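Side-chain contact in transcriptional regulator, TetR family (Legionella pneumophila subsp. pneumophila str. Philadelphia 1, PDB 3ON4), which probably binds DNA through a helix-turn-helix motif and regulates transcription, as other members of the TetR family do: residues Q89-A94 with E136-V141. Numbering follows the deposited sequence.
Sequences QKFFDA and EWLKGV
In the all-helical C-terminal domain of this TetR-family protein, segment 89-94 of helix 84-98 meets segment 136-141 of helix 121-144 through three side chains: Phe-91 from the first, Trp-137 and Leu-138 from the second. The nearest backbones, at Phe-91 and Leu-138, keep their CA atoms 8.9 Å apart, a gap bridged by side chains alone. Phe-91 points at the opposing helix; Trp-137 touches it near CB, Leu-138 over a ring face, both from the same side of the ring plane. The side chains of Phe-91 and Trp-137 slide past each other in opposite directions: CZ3 of Trp-137 lies 3.6 Å from CB of Phe-91, and CH2 of Trp-137 is 3.8 Å from the same CB. The two ring planes are inclined by 30° but slid apart, with 5.8 Å between the centroid of the Phe-91 ring and that of the Trp-137 six-membered ring, so they barely overlap. The side chains of Leu-138 and Phe-91 cross at about a right angle; methyl CD2 of Leu-138 makes a CH-pi contact 4.3 Å from the Phe-91 ring centroid, 16° off the ring normal. Leu-138 also touches Ile-88 of helix 84-98. With CG anti to the backbone N (chi1 -173°), Trp-137 brings CZ3 and CH2 to Phe-91. CG2 of Val-141, one turn on, lies over one face of the indole toward its rim, and NE1 of Trp-137 donates a hydrogen bond to Ser-77 OG after helix 54-77, whose Leu-73 touches Phe-91. Between the segments the contact is wholly apolar, resting on dispersion, while the indole's polar bond ties the same tryptophan elsewhere.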
ATOM      1  N   GLN A  89     -11.517 -15.920   7.604  1.00 24.21           N
ATOM      2  CA  GLN A  89     -10.306 -16.695   7.261  1.00 24.28           C
ATOM      3  C   GLN A  89     -10.277 -17.063   5.767  1.00 24.26           C
ATOM      4  O   GLN A  89      -9.236 -16.955   5.094  1.00 23.80           O
ATOM      5  CB  GLN A  89     -10.186 -17.961   8.146  1.00 25.41           C
ATOM      6  CG  GLN A  89      -9.921 -17.664   9.639  1.00 26.46           C
ATOM      7  CD  GLN A  89     -10.068 -18.882  10.552  1.00 30.76           C
ATOM      8  OE1 GLN A  89     -10.857 -19.798  10.284  1.00 31.69           O
ATOM      9  NE2 GLN A  89      -9.328 -18.880  11.657  1.00 32.40           N
ATOM     10  N   LYS A  90     -11.422 -17.472   5.232  1.00 24.99           N
ATOM     11  CA  LYS A  90     -11.497 -17.863   3.820  1.00 25.26           C
ATOM     12  C   LYS A  90     -11.402 -16.658   2.888  1.00 24.18           C
ATOM     13  O   LYS A  90     -10.873 -16.768   1.776  1.00 23.28           O
ATOM     14  CB  LYS A  90     -12.779 -18.661   3.526  1.00 26.95           C
ATOM     15  CG  LYS A  90     -12.855 -20.007   4.199  1.00 32.11           C
ATOM     16  CD  LYS A  90     -11.826 -21.034   3.695  1.00 36.70           C
ATOM     17  CE  LYS A  90     -11.987 -22.348   4.467  1.00 40.84           C
ATOM     18  NZ  LYS A  90     -10.962 -23.411   4.164  1.00 42.91           N
ATOM     19  N   PHE A  91     -11.907 -15.511   3.341  1.00 23.22           N
ATOM     20  CA  PHE A  91     -11.710 -14.252   2.627  1.00 22.50           C
ATOM     21  C   PHE A  91     -10.220 -13.988   2.443  1.00 21.44           C
ATOM     22  O   PHE A  91      -9.773 -13.698   1.329  1.00 21.37           O
ATOM     23  CB  PHE A  91     -12.390 -13.098   3.372  1.00 21.99           C
ATOM     24  CG  PHE A  91     -11.773 -11.759   3.123  1.00 23.14           C
ATOM     25  CD1 PHE A  91     -12.124 -11.013   2.009  1.00 23.69           C
ATOM     26  CD2 PHE A  91     -10.857 -11.234   4.017  1.00 23.63           C
ATOM     27  CE1 PHE A  91     -11.555  -9.773   1.794  1.00 24.96           C
ATOM     28  CE2 PHE A  91     -10.295  -9.994   3.804  1.00 23.09           C
ATOM     29  CZ  PHE A  91     -10.633  -9.270   2.709  1.00 21.80           C
ATOM     30  N   PHE A  92      -9.439 -14.111   3.514  1.00 21.39           N
ATOM     31  CA  PHE A  92      -7.994 -13.902   3.387  1.00 20.76           C
ATOM     32  C   PHE A  92      -7.348 -14.928   2.449  1.00 21.23           C
ATOM     33  O   PHE A  92      -6.528 -14.549   1.594  1.00 19.75           O
ATOM     34  CB  PHE A  92      -7.307 -13.889   4.747  1.00 21.78           C
ATOM     35  CG  PHE A  92      -5.850 -13.472   4.686  1.00 21.84           C
ATOM     36  CD1 PHE A  92      -5.458 -12.373   3.940  1.00 22.30           C
ATOM     37  CD2 PHE A  92      -4.884 -14.184   5.370  1.00 24.31           C
ATOM     38  CE1 PHE A  92      -4.106 -11.984   3.886  1.00 21.42           C
ATOM     39  CE2 PHE A  92      -3.533 -13.805   5.307  1.00 23.84           C
ATOM     40  CZ  PHE A  92      -3.164 -12.700   4.578  1.00 20.27           C
ATOM     41  N   ASP A  93      -7.736 -16.200   2.568  1.00 22.26           N
ATOM     42  CA  ASP A  93      -7.265 -17.239   1.624  1.00 23.65           C
ATOM     43  C   ASP A  93      -7.586 -16.868   0.166  1.00 22.50           C
ATOM     44  O   ASP A  93      -6.741 -17.013  -0.732  1.00 22.31           O
ATOM     45  CB  ASP A  93      -7.850 -18.624   1.953  1.00 24.70           C
ATOM     46  CG  ASP A  93      -7.316 -19.226   3.262  1.00 28.61           C
ATOM     47  OD1 ASP A  93      -6.277 -18.782   3.822  1.00 30.36           O
ATOM     48  OD2 ASP A  93      -7.943 -20.205   3.724  1.00 30.18           O
ATOM     49  N   ALA A  94      -8.795 -16.365  -0.078  1.00 22.66           N
ATOM     50  CA  ALA A  94      -9.191 -15.938  -1.430  1.00 22.66           C
ATOM     51  C   ALA A  94      -8.313 -14.779  -1.943  1.00 21.38           C
ATOM     52  O   ALA A  94      -7.935 -14.771  -3.107  1.00 22.48           O
ATOM     53  CB  ALA A  94     -10.668 -15.545  -1.476  1.00 22.67           C
ATOM     54  N   GLU A 136     -17.999  -3.360   3.384  1.00 21.07           N
ATOM     55  CA  GLU A 136     -19.397  -3.737   3.623  1.00 23.14           C
ATOM     56  C   GLU A 136     -19.546  -5.253   3.826  1.00 22.23           C
ATOM     57  O   GLU A 136     -20.244  -5.679   4.742  1.00 22.93           O
ATOM     58  CB  GLU A 136     -20.301  -3.248   2.480  1.00 24.06           C
ATOM     59  CG  GLU A 136     -21.806  -3.547   2.657  1.00 29.27           C
ATOM     60  CD  GLU A 136     -22.368  -3.031   3.974  1.00 35.16           C
ATOM     61  OE1 GLU A 136     -21.986  -1.908   4.398  1.00 37.88           O
ATOM     62  OE2 GLU A 136     -23.168  -3.763   4.597  1.00 41.73           O
ATOM     63  N   TRP A 137     -18.883  -6.061   2.998  1.00 20.51           N
ATOM     64  CA  TRP A 137     -18.946  -7.528   3.160  1.00 20.68           C
ATOM     65  C   TRP A 137     -18.405  -7.974   4.527  1.00 20.17           C
ATOM     66  O   TRP A 137     -19.059  -8.723   5.267  1.00 21.46           O
ATOM     67  CB  TRP A 137     -18.145  -8.210   2.068  1.00 19.68           C
ATOM     68  CG  TRP A 137     -18.305  -9.675   2.097  1.00 20.72           C
ATOM     69  CD1 TRP A 137     -19.323 -10.410   1.548  1.00 23.81           C
ATOM     70  CD2 TRP A 137     -17.428 -10.608   2.726  1.00 21.26           C
ATOM     71  NE1 TRP A 137     -19.131 -11.743   1.802  1.00 22.92           N
ATOM     72  CE2 TRP A 137     -17.977 -11.892   2.529  1.00 21.53           C
ATOM     73  CE3 TRP A 137     -16.248 -10.479   3.474  1.00 19.60           C
ATOM     74  CZ2 TRP A 137     -17.370 -13.041   3.015  1.00 23.42           C
ATOM     75  CZ3 TRP A 137     -15.642 -11.623   3.960  1.00 19.51           C
ATOM     76  CH2 TRP A 137     -16.200 -12.895   3.721  1.00 21.08           C
ATOM     77  N   LEU A 138     -17.222  -7.487   4.867  1.00 19.27           N
ATOM     78  CA  LEU A 138     -16.598  -7.762   6.181  1.00 19.75           C
ATOM     79  C   LEU A 138     -17.464  -7.336   7.384  1.00 21.03           C
ATOM     80  O   LEU A 138     -17.655  -8.110   8.340  1.00 21.12           O
ATOM     81  CB  LEU A 138     -15.210  -7.083   6.256  1.00 18.07           C
ATOM     82  CG  LEU A 138     -14.053  -7.691   5.466  1.00 17.61           C
ATOM     83  CD1 LEU A 138     -12.794  -6.817   5.518  1.00 15.21           C
ATOM     84  CD2 LEU A 138     -13.767  -9.100   6.015  1.00 17.29           C
ATOM     85  N   LYS A 139     -17.985  -6.103   7.339  1.00 21.38           N
ATOM     86  CA  LYS A 139     -18.891  -5.573   8.365  1.00 23.95           C
ATOM     87  C   LYS A 139     -20.115  -6.457   8.537  1.00 24.38           C
ATOM     88  O   LYS A 139     -20.513  -6.789   9.666  1.00 25.37           O
ATOM     89  CB  LYS A 139     -19.354  -4.160   7.996  1.00 24.81           C
ATOM     90  CG  LYS A 139     -20.405  -3.541   8.938  1.00 30.03           C
ATOM     91  CD  LYS A 139     -21.010  -2.329   8.231  1.00 35.64           C
ATOM     92  CE  LYS A 139     -22.082  -1.668   9.023  1.00 39.68           C
ATOM     93  NZ  LYS A 139     -23.150  -1.126   8.121  1.00 43.62           N
ATOM     94  N   GLY A 140     -20.719  -6.840   7.418  1.00 25.17           N
ATOM     95  CA  GLY A 140     -21.900  -7.729   7.453  1.00 26.87           C
ATOM     96  C   GLY A 140     -21.639  -9.092   8.087  1.00 27.18           C
ATOM     97  O   GLY A 140     -22.453  -9.578   8.888  1.00 28.78           O
ATOM     98  N   VAL A 141     -20.526  -9.717   7.725  1.00 26.15           N
ATOM     99  CA  VAL A 141     -20.138 -11.011   8.297  1.00 27.23           C
ATOM    100  C   VAL A 141     -19.954 -10.858   9.811  1.00 28.21           C
ATOM    101  O   VAL A 141     -20.440 -11.671  10.607  1.00 28.80           O
ATOM    102  CB  VAL A 141     -18.822 -11.546   7.635  1.00 25.83           C
ATOM    103  CG1 VAL A 141     -18.294 -12.739   8.392  1.00 27.79           C
ATOM    104  CG2 VAL A 141     -19.063 -11.938   6.169  1.00 25.88           C
TER